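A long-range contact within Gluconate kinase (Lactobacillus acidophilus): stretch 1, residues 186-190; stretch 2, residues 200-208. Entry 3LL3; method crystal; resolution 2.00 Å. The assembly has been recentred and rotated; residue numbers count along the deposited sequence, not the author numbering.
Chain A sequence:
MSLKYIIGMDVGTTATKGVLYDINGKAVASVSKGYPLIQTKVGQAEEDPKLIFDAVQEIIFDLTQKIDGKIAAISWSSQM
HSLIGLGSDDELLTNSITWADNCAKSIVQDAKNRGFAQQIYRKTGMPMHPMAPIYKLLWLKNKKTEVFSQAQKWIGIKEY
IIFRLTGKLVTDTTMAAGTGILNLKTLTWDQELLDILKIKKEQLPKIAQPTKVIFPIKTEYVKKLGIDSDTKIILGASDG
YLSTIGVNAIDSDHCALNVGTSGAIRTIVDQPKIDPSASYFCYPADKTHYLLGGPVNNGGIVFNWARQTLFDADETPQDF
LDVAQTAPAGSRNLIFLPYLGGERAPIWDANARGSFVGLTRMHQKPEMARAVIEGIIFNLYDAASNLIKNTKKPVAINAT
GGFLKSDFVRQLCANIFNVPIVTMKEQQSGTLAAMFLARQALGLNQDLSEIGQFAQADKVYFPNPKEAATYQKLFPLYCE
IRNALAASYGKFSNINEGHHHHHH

Stretch 1, residues 186-190: TLTWD
Stretch 2 (200-208) KKEQLPKIA

What holds the two stretches together? The indole of Trp189 does most of the work, lying between two aliphatic side chains in a contact that buries 295 Å² in all. Its CA-to-CB bond points toward stretch 2, and chi1 of -51° (m) with chi2 of 122° sets the ring between Leu204 and Ile207. Backbone phi/psi is -57/140 at Trp189 and -131/177 at Thr188, whereas Leu187 is left-handed at 57/31. In register, the CA of Trp189 lies 7.3 Å from the CA of Lys201, and the CA of Thr188 7.6 Å from the CA of Ile207.

How do the two faces of the ring differ? Leu204 (m, t; phi/psi -121/153) places CD1 3.7 Å from the centroid of the five-membered ring of Trp189, only 9° off the normal. Over the opposite face, Ile207 (m, t; -102/128), within the strand that includes residues 206-208, sets CD1 3.9 Å from the six-membered centroid, 19° off the normal. Both are CH-pi contacts. That same CD1 of Ile207 also reaches Thr188, 4.2 Å from its CA.

What satisfies the indole nitrogen? No direct hydrogen bond crosses between the stretches; instead, Trp189 NE1 donates to a water 3.0 Å away. This water hydrogen-bonds to Lys201 O at 2.8 Å and Pro205 O at 2.9 Å, linking ring to backbone. Pro205 O also lies at the ring edge, 3.7 Å from Trp189 CZ2.

How is each backbone shaped for this? A 3-10 segment spans residues 201-203, with Leu204 N bonding Lys201 O at 3.1 Å. Before it, Lys200 N donates to Gln203 OE1 at 2.6 Å. Across the contact, Thr186 adopts chi1 of 67° (p), and its OG1 accepts from Thr188 N at 3.1 Å, bridging the turn at Leu187.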

# COMPACT_ATOMS: atom_id res chain seq x y z
N THR A 186 -37.08 -25.28 5.61
CA THR A 186 -38.52 -25.25 5.80
C THR A 186 -39.15 -24.01 5.17
O THR A 186 -40.33 -24.02 4.82
CB THR A 186 -38.89 -25.27 7.29
OG1 THR A 186 -38.46 -24.04 7.90
CG2 THR A 186 -38.22 -26.45 7.98
N LEU A 187 -38.35 -22.96 5.02
CA LEU A 187 -38.87 -21.66 4.60
C LEU A 187 -39.97 -21.14 5.54
O LEU A 187 -40.89 -20.43 5.13
CB LEU A 187 -39.35 -21.68 3.14
CG LEU A 187 -38.28 -22.13 2.14
CD1 LEU A 187 -38.70 -21.91 0.71
CD2 LEU A 187 -36.94 -21.43 2.43
N THR A 188 -39.87 -21.51 6.81
CA THR A 188 -40.58 -20.77 7.84
C THR A 188 -39.59 -20.44 8.96
O THR A 188 -38.43 -20.83 8.87
CB THR A 188 -41.82 -21.53 8.34
OG1 THR A 188 -42.58 -20.67 9.21
CG2 THR A 188 -41.40 -22.80 9.05
N TRP A 189 -40.02 -19.72 9.99
CA TRP A 189 -39.12 -19.34 11.07
C TRP A 189 -38.48 -20.57 11.70
O TRP A 189 -39.14 -21.59 11.85
CB TRP A 189 -39.86 -18.54 12.15
CG TRP A 189 -40.65 -17.39 11.59
CD1 TRP A 189 -42.00 -17.16 11.73
CD2 TRP A 189 -40.14 -16.31 10.79
NE1 TRP A 189 -42.35 -16.00 11.06
CE2 TRP A 189 -41.23 -15.47 10.48
CE3 TRP A 189 -38.87 -15.97 10.33
CZ2 TRP A 189 -41.07 -14.31 9.73
CZ3 TRP A 189 -38.72 -14.82 9.57
CH2 TRP A 189 -39.81 -14.00 9.28
N ASP A 190 -37.19 -20.48 12.03
CA ASP A 190 -36.47 -21.56 12.68
C ASP A 190 -36.87 -21.61 14.17
O ASP A 190 -36.61 -20.65 14.91
CB ASP A 190 -34.96 -21.34 12.54
CG ASP A 190 -34.14 -22.52 13.01
OD1 ASP A 190 -33.76 -23.34 12.16
OD2 ASP A 190 -33.91 -22.65 14.23
N LYS A 200 -42.03 -15.19 19.80
CA LYS A 200 -43.03 -16.11 19.29
C LYS A 200 -43.34 -15.79 17.83
O LYS A 200 -43.27 -14.63 17.41
CB LYS A 200 -44.30 -16.03 20.13
CG LYS A 200 -44.09 -16.40 21.59
CD LYS A 200 -43.53 -17.81 21.72
CE LYS A 200 -44.64 -18.85 21.82
NZ LYS A 200 -44.08 -20.24 21.80
N LYS A 201 -43.67 -16.83 17.09
CA LYS A 201 -44.08 -16.72 15.70
C LYS A 201 -45.15 -15.64 15.51
O LYS A 201 -45.15 -14.91 14.52
CB LYS A 201 -44.53 -18.11 15.23
CG LYS A 201 -45.67 -18.17 14.25
CD LYS A 201 -46.27 -19.58 14.25
CE LYS A 201 -47.46 -19.66 15.19
NZ LYS A 201 -47.77 -21.04 15.67
N GLU A 202 -46.05 -15.52 16.49
CA GLU A 202 -47.08 -14.50 16.47
C GLU A 202 -46.54 -13.07 16.58
O GLU A 202 -47.26 -12.12 16.34
CB GLU A 202 -48.11 -14.74 17.60
CG GLU A 202 -48.99 -15.97 17.39
CD GLU A 202 -48.27 -17.28 17.65
OE1 GLU A 202 -47.23 -17.27 18.35
OE2 GLU A 202 -48.73 -18.33 17.15
N GLN A 203 -45.27 -12.91 16.95
CA GLN A 203 -44.69 -11.58 17.05
C GLN A 203 -44.01 -11.15 15.75
O GLN A 203 -43.41 -10.08 15.68
CB GLN A 203 -43.67 -11.52 18.18
CG GLN A 203 -44.28 -11.56 19.56
CD GLN A 203 -43.22 -11.79 20.60
OE1 GLN A 203 -42.71 -12.90 20.73
NE2 GLN A 203 -42.86 -10.74 21.34
N LEU A 204 -44.10 -12.00 14.74
CA LEU A 204 -43.50 -11.73 13.43
C LEU A 204 -44.56 -11.72 12.34
O LEU A 204 -45.58 -12.41 12.46
CB LEU A 204 -42.45 -12.78 13.11
CG LEU A 204 -41.30 -12.84 14.11
CD1 LEU A 204 -40.47 -14.08 13.87
CD2 LEU A 204 -40.47 -11.55 14.03
N PRO A 205 -44.32 -10.98 11.25
CA PRO A 205 -45.32 -10.99 10.18
C PRO A 205 -45.52 -12.41 9.65
O PRO A 205 -44.60 -13.22 9.76
CB PRO A 205 -44.67 -10.14 9.08
CG PRO A 205 -43.56 -9.37 9.76
CD PRO A 205 -43.09 -10.25 10.88
N LYS A 206 -46.68 -12.70 9.09
CA LYS A 206 -46.84 -13.94 8.33
C LYS A 206 -46.05 -13.84 7.02
O LYS A 206 -45.83 -12.75 6.50
CB LYS A 206 -48.32 -14.20 8.03
CG LYS A 206 -49.05 -14.81 9.22
CD LYS A 206 -50.56 -14.74 9.05
CE LYS A 206 -51.26 -15.67 10.05
NZ LYS A 206 -51.04 -17.10 9.69
N ILE A 207 -45.62 -14.99 6.50
CA ILE A 207 -44.82 -15.03 5.27
C ILE A 207 -45.67 -15.44 4.07
O ILE A 207 -46.39 -16.44 4.13
CB ILE A 207 -43.64 -16.03 5.42
CG1 ILE A 207 -42.84 -15.72 6.68
CG2 ILE A 207 -42.72 -15.95 4.19
CD1 ILE A 207 -41.86 -16.81 7.07
N ALA A 208 -45.62 -14.65 3.00
CA ALA A 208 -46.29 -15.02 1.76
C ALA A 208 -45.36 -14.83 0.56
O ALA A 208 -44.23 -14.35 0.72
CB ALA A 208 -47.56 -14.20 1.57
O HOH W 1 -45.18 -15.25 11.78